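Local coordinates for shikimate dehydrogenase (NADP(+)) (Listeria monocytogenes, PDB 3TNL), which probably catalyses the reversible NADPH-linked reduction of 3-dehydroshikimate to shikimate, the fourth step of the chorismate pathway, at residues D109-A114 / G119-V124; D81-F86 / T102-Y107; E58-L63 / I299-E304; G140-L145 / A174-K179. One frame throughout, in Å; residues are numbered along the deposited sequence. Where two conformers were deposited one is given.

How the contacts relate
Contacts 1 and 2 are neighbours in the substrate-binding domain and touch through side chains, their centres 12 Å apart: Val121 CB lies 3.7 Å from Ile104 CG2, and Leu111 CD2 lies 4.1 Å from His105 CB. Both approach the probable proton acceptor Lys101, whose side chain is about 6 Å from those of Val121 and Ile104. Contact 3 closes a long chain loop that encloses the other three; Trp300 NE1 probably donates a hydrogen bond to Val124 O of contact 1 at 3.0 Å. Contact 4 lies in the nucleotide-binding half, where the Met142 side chain is about 12 Å from bound NAD; Leu175 CD1 touches Ala114 CB of contact 1 at 3.9 Å.

Contact 1: D109-A114 / G119-V124; sequences DKLSPA and GAVNTV
Gly119, just past helix 113-118, faces Ala114 at the start of that helix, the two segments being the ends of a strand-helix-strand excursion in the substrate-binding domain. Their approach is loose: Ala114 O and Gly119 N are 4.3 Å apart, and only 99 Å² is buried in all. The positive phi of Gly119 lets the chain leave the helix and turn back toward the sheet, in which strand 130-134 separates strand 110-111 from strand 123-127.

Past Ala120 comes the one apolar side-chain contact, where Val121 CG2 meets Leu111 CD2 at 3.7 Å with the two side chains crossing at about a right angle. The tip of Leu111 comes nearer to Val121 than the direction of its first bond would suggest. No hydrogen bond crosses the contact; Val121 is instead tied through its backbone to Lys101, the probable proton acceptor.

Asn122, a probable shikimate ligand, forms with Thr123 a classic beta bulge opposite His134, where strand 123-127 begins. Two donors grip Asn122 OD1. One is the backbone N of Thr136. The other is Thr123 OG1, which stands above the Asn122 carbonyl plane, 64° out of it, 2.9 Å from Asn122 OD1 and at an angle of 115° to the C=O.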
loop_
_atom_site.group_PDB
_atom_site.type_symbol
_atom_site.label_atom_id
_atom_site.label_comp_id
_atom_site.label_asym_id
_atom_site.label_seq_id
_atom_site.Cartn_x
_atom_site.Cartn_y
_atom_site.Cartn_z
ATOM N N ASP B 109 -20.478 -2.528 1.712
ATOM C CA ASP B 109 -21.584 -3.277 1.127
ATOM C C ASP B 109 -22.340 -4.134 2.129
ATOM O O ASP B 109 -23.568 -4.328 1.976
ATOM C CB ASP B 109 -21.054 -4.158 -0.004
ATOM C CG ASP B 109 -20.294 -3.352 -1.025
ATOM O OD1 ASP B 109 -20.890 -2.361 -1.538
ATOM O OD2 ASP B 109 -19.125 -3.668 -1.329
ATOM N N LYS B 110 -21.637 -4.665 3.136
ATOM C CA LYS B 110 -22.234 -5.535 4.147
ATOM C C LYS B 110 -21.588 -5.272 5.506
ATOM O O LYS B 110 -20.461 -4.769 5.573
ATOM C CB LYS B 110 -21.997 -7.012 3.804
ATOM C CG LYS B 110 -22.685 -7.510 2.539
ATOM C CD LYS B 110 -22.511 -9.032 2.395
ATOM C CE LYS B 110 -23.313 -9.567 1.222
ATOM N NZ LYS B 110 -24.783 -9.358 1.419
ATOM N N LEU B 111 -22.275 -5.664 6.571
ATOM C CA LEU B 111 -21.764 -5.514 7.949
ATOM C C LEU B 111 -22.019 -6.774 8.743
ATOM O O LEU B 111 -23.038 -7.463 8.541
ATOM C CB LEU B 111 -22.468 -4.367 8.672
ATOM C CG LEU B 111 -22.403 -2.955 8.072
ATOM C CD1 LEU B 111 -23.334 -2.031 8.833
ATOM C CD2 LEU B 111 -20.935 -2.459 8.116
ATOM N N SER B 112 -21.111 -7.108 9.644
ATOM C CA SER B 112 -21.346 -8.206 10.561
ATOM C C SER B 112 -22.486 -7.759 11.511
ATOM O O SER B 112 -22.797 -6.573 11.608
ATOM C CB SER B 112 -20.100 -8.500 11.391
ATOM O OG SER B 112 -19.833 -7.439 12.297
ATOM N N PRO B 113 -23.100 -8.704 12.229
ATOM C CA PRO B 113 -24.155 -8.283 13.148
ATOM C C PRO B 113 -23.719 -7.258 14.196
ATOM O O PRO B 113 -24.448 -6.302 14.447
ATOM C CB PRO B 113 -24.575 -9.592 13.817
ATOM C CG PRO B 113 -24.288 -10.624 12.791
ATOM C CD PRO B 113 -23.032 -10.168 12.092
ATOM N N ALA B 114 -22.549 -7.423 14.785
ATOM C CA ALA B 114 -22.081 -6.499 15.801
ATOM C C ALA B 114 -21.721 -5.148 15.205
ATOM O O ALA B 114 -21.975 -4.112 15.811
ATOM C CB ALA B 114 -20.892 -7.087 16.541
ATOM N N GLY B 119 -22.691 0.147 15.317
ATOM C CA GLY B 119 -22.649 1.320 14.469
ATOM C C GLY B 119 -21.242 1.791 14.191
ATOM O O GLY B 119 -21.014 2.969 13.850
ATOM N N ALA B 120 -20.275 0.909 14.394
ATOM C CA ALA B 120 -18.865 1.211 14.113
ATOM C C ALA B 120 -18.215 0.000 13.442
ATOM O O ALA B 120 -18.581 -1.141 13.674
ATOM C CB ALA B 120 -18.103 1.558 15.394
ATOM N N VAL B 121 -17.216 0.286 12.620
ATOM C CA VAL B 121 -16.440 -0.716 11.915
ATOM C C VAL B 121 -14.970 -0.407 12.136
ATOM O O VAL B 121 -14.543 0.732 11.944
ATOM C CB VAL B 121 -16.702 -0.629 10.378
ATOM C CG1 VAL B 121 -15.640 -1.445 9.572
ATOM C CG2 VAL B 121 -18.127 -1.079 10.057
ATOM N N ASN B 122 -14.178 -1.385 12.553
ATOM C CA ASN B 122 -12.738 -1.184 12.655
ATOM C C ASN B 122 -11.945 -2.090 11.705
ATOM O O ASN B 122 -10.725 -1.958 11.612
ATOM C CB ASN B 122 -12.213 -1.327 14.094
ATOM C CG ASN B 122 -12.084 -2.747 14.539
ATOM O OD1 ASN B 122 -12.657 -3.679 13.937
ATOM N ND2 ASN B 122 -11.295 -2.953 15.599
ATOM N N THR B 123 -12.630 -2.980 10.983
ATOM C CA THR B 123 -11.996 -3.964 10.108
ATOM C C THR B 123 -12.853 -4.197 8.863
ATOM O O THR B 123 -14.029 -4.475 8.973
ATOM C CB THR B 123 -11.857 -5.292 10.851
ATOM O OG1 THR B 123 -11.017 -5.119 12.016
ATOM C CG2 THR B 123 -11.280 -6.388 9.965
ATOM N N VAL B 124 -12.251 -4.083 7.682
ATOM C CA VAL B 124 -12.931 -4.313 6.437
ATOM C C VAL B 124 -12.236 -5.425 5.672
ATOM O O VAL B 124 -11.007 -5.543 5.713
ATOM C CB VAL B 124 -12.943 -3.030 5.548
ATOM C CG1 VAL B 124 -13.644 -3.286 4.196
ATOM C CG2 VAL B 124 -13.665 -1.861 6.274
#

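Contact 2: D81-F86 / T102-Y107; sequences DVVQGF and TNIHKY
The 3-10 turn 104-107, which follows the probable proton acceptor Lys101 by a few residues, rests through Ile104 and Tyr107 on Val83 of helix 79-88, within the substrate-binding domain. Within 81-86, Val83 alone makes the contact, and its two methyls divide the work. CG1, anti to the backbone N (chi1 178°), lies 4.0 Å from Tyr107 CB. The same CG1 is 3.8 Å from Tyr107 O. CG2 takes the other partner, sitting 4.0 Å from Ile104 CD1. Ile104 presents that carbon by running out fully extended (chi1 -163°, chi2 177°), and its side chain passes slantwise over Val83.

Of the Tyr107 side chain, CB does the touching: the ring leads away from Val83, and Lys106 CB lies over its centre, 3.9 Å above the plane. Leu79 and Lys80 of the same helix also pack on Tyr107. Tyr107 N donates to Ile104 O at 2.8 Å, closing the 3-10 turn that carries both residues. Asp81 OD2 is hydrogen-bonded to Gln84 NE2 of the second subunit.

Between 81-86 and 102-107 the contact is buried and apolar, without a hydrogen bond; one from Arg87 NH1, a helical turn past Val83, to Tyr107 O adds a polar tie between the same helix and turn.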
loop_
_atom_site.group_PDB
_atom_site.type_symbol
_atom_site.label_atom_id
_atom_site.label_comp_id
_atom_site.label_asym_id
_atom_site.label_seq_id
_atom_site.Cartn_x
_atom_site.Cartn_y
_atom_site.Cartn_z
ATOM N N ASP B 81 -12.961 8.855 -0.971
ATOM C CA ASP B 81 -11.981 8.642 -2.034
ATOM C C ASP B 81 -11.040 7.491 -1.734
ATOM O O ASP B 81 -10.669 6.742 -2.625
ATOM C CB ASP B 81 -11.179 9.926 -2.303
ATOM C CG ASP B 81 -11.952 10.989 -3.046
ATOM O OD1 ASP B 81 -13.028 10.706 -3.611
ATOM O OD2 ASP B 81 -11.406 12.125 -3.092
ATOM N N VAL B 82 -10.640 7.341 -0.469
ATOM C CA VAL B 82 -9.736 6.258 -0.078
ATOM C C VAL B 82 -10.435 4.916 -0.223
ATOM O O VAL B 82 -9.842 3.978 -0.734
ATOM C CB VAL B 82 -9.171 6.491 1.307
ATOM C CG1 VAL B 82 -8.464 5.261 1.814
ATOM C CG2 VAL B 82 -8.193 7.670 1.270
ATOM N N VAL B 83 -11.676 4.805 0.233
ATOM C CA VAL B 83 -12.388 3.533 0.103
ATOM C C VAL B 83 -12.564 3.179 -1.382
ATOM O O VAL B 83 -12.350 2.050 -1.784
ATOM C CB VAL B 83 -13.718 3.491 0.876
ATOM C CG1 VAL B 83 -14.405 2.163 0.650
ATOM C CG2 VAL B 83 -13.451 3.667 2.376
ATOM N N GLN B 84 -12.954 4.164 -2.198
ATOM C CA GLN B 84 -13.107 3.898 -3.635
ATOM C C GLN B 84 -11.784 3.450 -4.226
ATOM O O GLN B 84 -11.706 2.475 -4.998
ATOM C CB GLN B 84 -13.639 5.123 -4.380
ATOM C CG GLN B 84 -15.047 5.504 -4.006
ATOM C CD GLN B 84 -15.731 6.398 -5.029
ATOM O OE1 GLN B 84 -15.148 6.758 -6.056
ATOM N NE2 GLN B 84 -16.988 6.759 -4.752
ATOM N N GLY B 85 -10.714 4.113 -3.801
ATOM C CA GLY B 85 -9.390 3.778 -4.291
ATOM C C GLY B 85 -8.971 2.365 -3.881
ATOM O O GLY B 85 -8.436 1.593 -4.693
ATOM N N PHE B 86 -9.295 1.995 -2.636
ATOM C CA PHE B 86 -8.962 0.651 -2.147
ATOM C C PHE B 86 -9.741 -0.409 -2.911
ATOM O O PHE B 86 -9.233 -1.468 -3.195
ATOM C CB PHE B 86 -9.270 0.481 -0.659
ATOM C CG PHE B 86 -8.278 1.140 0.280
ATOM C CD1 PHE B 86 -7.068 1.688 -0.161
ATOM C CD2 PHE B 86 -8.547 1.140 1.631
ATOM C CE1 PHE B 86 -6.149 2.257 0.767
ATOM C CE2 PHE B 86 -7.661 1.647 2.545
ATOM C CZ PHE B 86 -6.435 2.210 2.126
ATOM N N THR B 102 -17.381 5.292 12.664
ATOM C CA THR B 102 -18.838 5.388 12.599
ATOM C C THR B 102 -19.391 5.887 11.263
ATOM O O THR B 102 -20.591 5.814 11.039
ATOM C CB THR B 102 -19.395 6.235 13.748
ATOM O OG1 THR B 102 -18.950 7.583 13.614
ATOM C CG2 THR B 102 -18.967 5.689 15.083
ATOM N N ASN B 103 -18.529 6.375 10.365
ATOM C CA ASN B 103 -18.977 6.841 9.051
ATOM C C ASN B 103 -18.751 5.863 7.908
ATOM O O ASN B 103 -19.451 5.908 6.913
ATOM C CB ASN B 103 -18.236 8.129 8.647
ATOM C CG ASN B 103 -18.692 9.367 9.410
ATOM O OD1 ASN B 103 -19.763 9.402 9.988
ATOM N ND2 ASN B 103 -17.864 10.414 9.370
ATOM N N ILE B 104 -17.807 4.944 8.081
ATOM C CA ILE B 104 -17.357 4.109 6.941
ATOM C C ILE B 104 -18.428 3.184 6.395
ATOM O O ILE B 104 -18.396 2.876 5.214
ATOM C CB ILE B 104 -16.026 3.387 7.213
ATOM C CG1 ILE B 104 -15.395 2.886 5.901
ATOM C CG2 ILE B 104 -16.203 2.290 8.235
ATOM C CD1 ILE B 104 -14.012 2.224 6.100
ATOM N N HIS B 105 -19.387 2.777 7.229
ATOM C CA HIS B 105 -20.426 1.883 6.765
ATOM C C HIS B 105 -21.102 2.420 5.510
ATOM O O HIS B 105 -21.568 1.636 4.698
ATOM C CB HIS B 105 -21.494 1.639 7.836
ATOM C CG HIS B 105 -22.307 2.857 8.133
ATOM N ND1 HIS B 105 -21.906 3.824 9.036
ATOM C CD2 HIS B 105 -23.475 3.295 7.604
ATOM C CE1 HIS B 105 -22.811 4.788 9.068
ATOM N NE2 HIS B 105 -23.760 4.500 8.195
ATOM N N LYS B 106 -21.165 3.744 5.352
ATOM C CA LYS B 106 -21.762 4.391 4.173
ATOM C C LYS B 106 -21.166 3.907 2.851
ATOM O O LYS B 106 -21.830 3.892 1.806
ATOM C CB LYS B 106 -21.503 5.922 4.189
ATOM C CG LYS B 106 -21.988 6.750 5.395
ATOM C CD LYS B 106 -21.397 8.203 5.269
ATOM C CE LYS B 106 -21.371 9.007 6.587
ATOM N NZ LYS B 106 -22.698 9.367 7.122
ATOM N N TYR B 107 -19.897 3.522 2.908
ATOM C CA TYR B 107 -19.126 3.167 1.738
ATOM C C TYR B 107 -18.868 1.681 1.593
ATOM O O TYR B 107 -18.146 1.285 0.670
ATOM C CB TYR B 107 -17.775 3.928 1.766
ATOM C CG TYR B 107 -17.973 5.405 1.998
ATOM C CD1 TYR B 107 -18.795 6.128 1.147
ATOM C CD2 TYR B 107 -17.362 6.076 3.055
ATOM C CE1 TYR B 107 -19.007 7.468 1.342
ATOM C CE2 TYR B 107 -17.576 7.439 3.254
ATOM C CZ TYR B 107 -18.418 8.105 2.396
ATOM O OH TYR B 107 -18.657 9.455 2.537
#

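Contact 3: E58-L63 / I299-E304; sequences EAFAKL and IWTHKE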
loop_
_atom_site.group_PDB
_atom_site.type_symbol
_atom_site.label_atom_id
_atom_site.label_comp_id
_atom_site.label_asym_id
_atom_site.label_seq_id
_atom_site.Cartn_x
_atom_site.Cartn_y
_atom_site.Cartn_z
ATOM N N GLU B 58 5.066 -8.271 11.556
ATOM C CA GLU B 58 5.819 -9.337 12.253
ATOM C C GLU B 58 5.078 -10.662 12.087
ATOM O O GLU B 58 5.713 -11.700 11.867
ATOM C CB GLU B 58 6.041 -8.994 13.724
ATOM C CG GLU B 58 7.039 -7.859 13.931
ATOM C CD GLU B 58 8.487 -8.245 13.717
ATOM O OE1 GLU B 58 9.301 -7.326 13.535
ATOM O OE2 GLU B 58 8.814 -9.450 13.765
ATOM N N ALA B 59 3.738 -10.647 12.161
ATOM C CA ALA B 59 2.948 -11.859 11.983
ATOM C C ALA B 59 3.075 -12.381 10.548
ATOM O O ALA B 59 3.296 -13.582 10.322
ATOM C CB ALA B 59 1.430 -11.601 12.355
ATOM N N PHE B 60 2.952 -11.488 9.565
ATOM C CA PHE B 60 3.070 -11.924 8.182
ATOM C C PHE B 60 4.438 -12.565 7.935
ATOM O O PHE B 60 4.525 -13.633 7.313
ATOM C CB PHE B 60 2.921 -10.777 7.189
ATOM C CG PHE B 60 1.598 -10.095 7.198
ATOM C CD1 PHE B 60 0.421 -10.795 7.265
ATOM C CD2 PHE B 60 1.544 -8.716 7.046
ATOM C CE1 PHE B 60 -0.794 -10.148 7.204
ATOM C CE2 PHE B 60 0.312 -8.046 6.956
ATOM C CZ PHE B 60 -0.861 -8.763 7.095
ATOM N N ALA B 61 5.494 -11.900 8.390
ATOM C CA ALA B 61 6.865 -12.390 8.200
ATOM C C ALA B 61 7.102 -13.732 8.883
ATOM O O ALA B 61 7.703 -14.628 8.282
ATOM C CB ALA B 61 7.883 -11.349 8.656
ATOM N N LYS B 62 6.608 -13.876 10.110
ATOM C CA LYS B 62 6.728 -15.129 10.860
ATOM C C LYS B 62 6.067 -16.280 10.112
ATOM O O LYS B 62 6.648 -17.379 10.010
ATOM C CB LYS B 62 6.071 -14.976 12.242
ATOM C CG LYS B 62 6.139 -16.223 13.137
ATOM C CD LYS B 62 7.562 -16.628 13.412
ATOM C CE LYS B 62 7.619 -17.749 14.458
ATOM N NZ LYS B 62 9.024 -18.198 14.677
ATOM N N LEU B 63 4.867 -16.055 9.584
ATOM C CA LEU B 63 4.111 -17.101 8.889
ATOM C C LEU B 63 4.481 -17.228 7.405
ATOM O O LEU B 63 3.972 -18.110 6.720
ATOM C CB LEU B 63 2.599 -16.866 9.003
ATOM C CG LEU B 63 1.964 -16.918 10.401
ATOM C CD1 LEU B 63 0.460 -16.929 10.289
ATOM C CD2 LEU B 63 2.425 -18.120 11.156
ATOM N N ILE B 299 -9.590 -12.865 9.538
ATOM C CA ILE B 299 -10.566 -12.371 8.566
ATOM C C ILE B 299 -9.841 -12.120 7.216
ATOM O O ILE B 299 -10.358 -12.451 6.157
ATOM C CB ILE B 299 -11.293 -11.107 9.096
ATOM C CG1 ILE B 299 -12.370 -11.482 10.128
ATOM C CG2 ILE B 299 -11.948 -10.358 7.979
ATOM C CD1 ILE B 299 -12.898 -10.328 10.951
ATOM N N TRP B 300 -8.641 -11.553 7.259
ATOM C CA TRP B 300 -7.951 -11.256 6.011
ATOM C C TRP B 300 -7.249 -12.437 5.375
ATOM O O TRP B 300 -7.351 -12.643 4.162
ATOM C CB TRP B 300 -6.903 -10.155 6.188
ATOM C CG TRP B 300 -7.471 -8.819 6.688
ATOM C CD1 TRP B 300 -8.610 -8.203 6.294
ATOM C CD2 TRP B 300 -6.878 -7.964 7.668
ATOM N NE1 TRP B 300 -8.763 -7.039 6.974
ATOM C CE2 TRP B 300 -7.726 -6.875 7.844
ATOM C CE3 TRP B 300 -5.718 -8.059 8.444
ATOM C CZ2 TRP B 300 -7.445 -5.846 8.743
ATOM C CZ3 TRP B 300 -5.443 -7.042 9.355
ATOM C CH2 TRP B 300 -6.286 -5.960 9.476
ATOM N N THR B 301 -6.505 -13.170 6.198
ATOM C CA THR B 301 -5.602 -14.249 5.722
ATOM C C THR B 301 -6.101 -15.662 5.813
ATOM O O THR B 301 -5.545 -16.553 5.161
ATOM C CB THR B 301 -4.257 -14.209 6.487
ATOM O OG1 THR B 301 -4.443 -14.708 7.825
ATOM C CG2 THR B 301 -3.631 -12.782 6.507
ATOM N N HIS B 302 -7.092 -15.899 6.661
ATOM C CA HIS B 302 -7.620 -17.223 6.909
ATOM C C HIS B 302 -6.546 -18.145 7.435
ATOM O O HIS B 302 -6.558 -19.365 7.198
ATOM C CB HIS B 302 -8.450 -17.752 5.730
ATOM C CG HIS B 302 -9.728 -17.009 5.590
ATOM N ND1 HIS B 302 -10.806 -17.253 6.409
ATOM C CD2 HIS B 302 -10.063 -15.943 4.832
ATOM C CE1 HIS B 302 -11.766 -16.389 6.129
ATOM N NE2 HIS B 302 -11.347 -15.595 5.169
ATOM N N LYS B 303 -5.630 -17.522 8.182
ATOM C CA LYS B 303 -4.637 -18.229 8.949
ATOM C C LYS B 303 -4.660 -17.628 10.352
ATOM O O LYS B 303 -5.022 -16.491 10.550
ATOM C CB LYS B 303 -3.283 -18.187 8.307
ATOM C CG LYS B 303 -3.339 -18.846 6.924
ATOM C CD LYS B 303 -2.023 -19.339 6.462
ATOM C CE LYS B 303 -2.147 -19.951 5.075
ATOM N NZ LYS B 303 -0.938 -20.668 4.633
ATOM N N GLU B 304 -4.309 -18.448 11.326
ATOM C CA GLU B 304 -4.295 -18.036 12.716
ATOM C C GLU B 304 -3.046 -17.229 13.040
ATOM O O GLU B 304 -1.935 -17.672 12.754
ATOM C CB GLU B 304 -4.311 -19.312 13.583
ATOM C CG GLU B 304 -4.383 -19.076 15.068
ATOM C CD GLU B 304 -4.570 -20.365 15.859
ATOM O OE1 GLU B 304 -4.431 -21.470 15.285
ATOM O OE2 GLU B 304 -4.849 -20.257 17.069
#
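Phe60 and Thr301 make the close-packed part of this contact, where helix 52-63 of the substrate-binding domain meets the C-terminal end of helix 286-301, residues distant in sequence. Thr301 CG2 comes to the edge of the Phe60 ring, near its plane, 3.9 Å from CE1. The same ring meets that of Phe297 with planes at about 30°, so Phe60 is lodged, buried, against the last turns of the longer helix.

An ST turn follows. Thr301 OG1 lies between its backbone N and carbonyl carbon (chi1 74°), from where it accepts a hydrogen bond from Lys303 N at 3.1 Å with an N-H...O angle of 144°. OG1 is also hydrogen-bonded to Phe297 O, one turn back. This orientation leaves CG2 as the branch facing Phe60. His302, with positive phi, breaks the helix.

The Leu63 side, by contrast, is open to solvent: Lys303 and Glu304 are exposed and Leu63 partly so. Leu63 CD1 is 4.4 Å from Lys303 CB, a slack approach. One methyl nevertheless comes close to the backbone here. The first bond of the Glu304 side chain points away, and its carbonyl makes the contact, with Leu63 CD1 3.5 Å from Glu304 O.

Contact 4: G140-L145 / A174-K179; sequences GYMRAL and ALDGVK
Tyr141 OH, hydrogen-bonded to both Thr231 OG1 and Ser260 OG, ties helix 137-147 to the parallel sheet of the Rossmann-type domain, while the next residue, Met142, reaches across to Asp176 and Val178. These two lie where helix 164-175, the helix after the glycine-rich nucleotide-binding turn, runs out into the approach to strand 180-185.

A Schellman motif ends that helix. Gly177 has a positive phi, and its N bonds back to Ala174 O at 3.3 Å. The turn places Asp176 and Val178 so that both point at the neighbouring helix.

Met142 meets them with a coiled chain: chi1, chi2 and chi3 are -61°, -66° and -66°, all of one sign, so the terminal methyl curls back instead of extending. Asp176 approaches from the opposite direction. Its OD2 lies 3.6 Å from Met142 CG and 3.8 Å from Met142 CB. The curled CE also comes within 4.0 Å of Asp176 OD2, and its other neighbour is Val178 CG2 at 4.1 Å.

Met142 thus gives the carboxylate carbon neighbours and no hydrogen bond. One turn back, Gln172 NE2 is hydrogen-bonded to Asp176 OD1 and probably helps to hold the carboxylate and spread its charge. That division implies that helix 137-147 is packed by van der Waals contact against the C-terminal end of helix 164-175 and the turn after it.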
loop_
_atom_site.group_PDB
_atom_site.type_symbol
_atom_site.label_atom_id
_atom_site.label_comp_id
_atom_site.label_asym_id
_atom_site.label_seq_id
_atom_site.Cartn_x
_atom_site.Cartn_y
_atom_site.Cartn_z
ATOM N N GLY B 140 -12.148 -8.832 20.837
ATOM C CA GLY B 140 -10.783 -8.902 21.367
ATOM C C GLY B 140 -10.795 -8.826 22.894
ATOM O O GLY B 140 -10.092 -9.570 23.577
ATOM N N TYR B 141 -11.619 -7.924 23.414
ATOM C CA TYR B 141 -11.771 -7.763 24.862
ATOM C C TYR B 141 -12.287 -9.054 25.512
ATOM O O TYR B 141 -11.720 -9.548 26.482
ATOM C CB TYR B 141 -12.707 -6.572 25.172
ATOM C CG TYR B 141 -12.925 -6.395 26.659
ATOM C CD1 TYR B 141 -12.017 -5.657 27.432
ATOM C CD2 TYR B 141 -14.008 -6.958 27.286
ATOM C CE1 TYR B 141 -12.170 -5.537 28.791
ATOM C CE2 TYR B 141 -14.194 -6.839 28.650
ATOM C CZ TYR B 141 -13.276 -6.130 29.401
ATOM O OH TYR B 141 -13.453 -6.002 30.749
ATOM N N MET B 142 -13.317 -9.640 24.944
ATOM C CA MET B 142 -13.915 -10.825 25.485
ATOM C C MET B 142 -12.966 -12.020 25.413
ATOM O O MET B 142 -12.901 -12.825 26.333
ATOM C CB MET B 142 -15.247 -11.110 24.788
ATOM C CG MET B 142 -16.281 -10.017 24.951
ATOM S SD MET B 142 -16.895 -9.776 26.636
ATOM C CE MET B 142 -17.750 -11.336 26.920
ATOM N N ARG B 143 -12.247 -12.137 24.301
ATOM C CA ARG B 143 -11.323 -13.240 24.125
ATOM C C ARG B 143 -10.208 -13.147 25.128
ATOM O O ARG B 143 -9.797 -14.163 25.718
ATOM C CB ARG B 143 -10.788 -13.232 22.680
ATOM C CG ARG B 143 -9.807 -14.354 22.370
ATOM C CD ARG B 143 -10.413 -15.718 22.539
ATOM N NE ARG B 143 -9.459 -16.758 22.146
ATOM C CZ ARG B 143 -9.256 -17.182 20.895
ATOM N NH1 ARG B 143 -9.914 -16.653 19.871
ATOM N NH2 ARG B 143 -8.372 -18.142 20.662
ATOM N N ALA B 144 -9.708 -11.930 25.356
ATOM C CA ALA B 144 -8.629 -11.755 26.317
ATOM C C ALA B 144 -9.071 -12.220 27.720
ATOM O O ALA B 144 -8.308 -12.843 28.444
ATOM C CB ALA B 144 -8.172 -10.278 26.330
ATOM N N LEU B 145 -10.305 -11.937 28.103
ATOM C CA LEU B 145 -10.797 -12.389 29.408
ATOM C C LEU B 145 -10.819 -13.898 29.453
ATOM O O LEU B 145 -10.326 -14.491 30.396
ATOM C CB LEU B 145 -12.193 -11.844 29.696
ATOM C CG LEU B 145 -12.362 -10.348 29.972
ATOM C CD1 LEU B 145 -13.850 -10.042 30.097
ATOM C CD2 LEU B 145 -11.575 -9.978 31.227
ATOM N N ALA B 174 -23.025 -8.235 25.549
ATOM C CA ALA B 174 -24.459 -8.582 25.514
ATOM C C ALA B 174 -24.751 -9.656 24.460
ATOM O O ALA B 174 -25.489 -10.619 24.735
ATOM C CB ALA B 174 -25.291 -7.375 25.242
ATOM N N LEU B 175 -24.190 -9.483 23.264
ATOM C CA LEU B 175 -24.354 -10.486 22.189
ATOM C C LEU B 175 -23.746 -11.829 22.589
ATOM O O LEU B 175 -24.259 -12.875 22.179
ATOM C CB LEU B 175 -23.708 -9.990 20.880
ATOM C CG LEU B 175 -24.398 -8.808 20.204
ATOM C CD1 LEU B 175 -23.576 -8.266 19.076
ATOM C CD2 LEU B 175 -25.837 -9.174 19.724
ATOM N N ASP B 176 -22.676 -11.843 23.385
ATOM C CA ASP B 176 -21.999 -13.062 23.803
ATOM C C ASP B 176 -22.621 -13.749 25.025
ATOM O O ASP B 176 -22.133 -14.783 25.469
ATOM C CB ASP B 176 -20.532 -12.768 24.129
ATOM C CG ASP B 176 -19.704 -12.405 22.901
ATOM O OD1 ASP B 176 -20.273 -12.224 21.795
ATOM O OD2 ASP B 176 -18.478 -12.254 23.095
ATOM N N GLY B 177 -23.621 -13.152 25.636
ATOM C CA GLY B 177 -24.284 -13.815 26.752
ATOM C C GLY B 177 -24.065 -13.302 28.159
ATOM O O GLY B 177 -24.441 -13.975 29.103
ATOM N N VAL B 178 -23.423 -12.145 28.312
ATOM C CA VAL B 178 -23.354 -11.527 29.630
ATOM C C VAL B 178 -24.818 -11.223 30.011
ATOM O O VAL B 178 -25.595 -10.701 29.208
ATOM C CB VAL B 178 -22.457 -10.307 29.590
ATOM C CG1 VAL B 178 -22.628 -9.458 30.834
ATOM C CG2 VAL B 178 -21.010 -10.774 29.390
ATOM N N LYS B 179 -25.187 -11.506 31.251
ATOM C CA LYS B 179 -26.592 -11.398 31.690
ATOM C C LYS B 179 -27.067 -9.987 31.995
ATOM O O LYS B 179 -28.223 -9.641 31.729
ATOM C CB LYS B 179 -26.819 -12.298 32.924
ATOM C CG LYS B 179 -28.262 -12.375 33.458
ATOM C CD LYS B 179 -28.322 -13.089 34.825
ATOM C CE LYS B 179 -29.766 -13.282 35.263
ATOM N NZ LYS B 179 -30.511 -12.007 35.238
#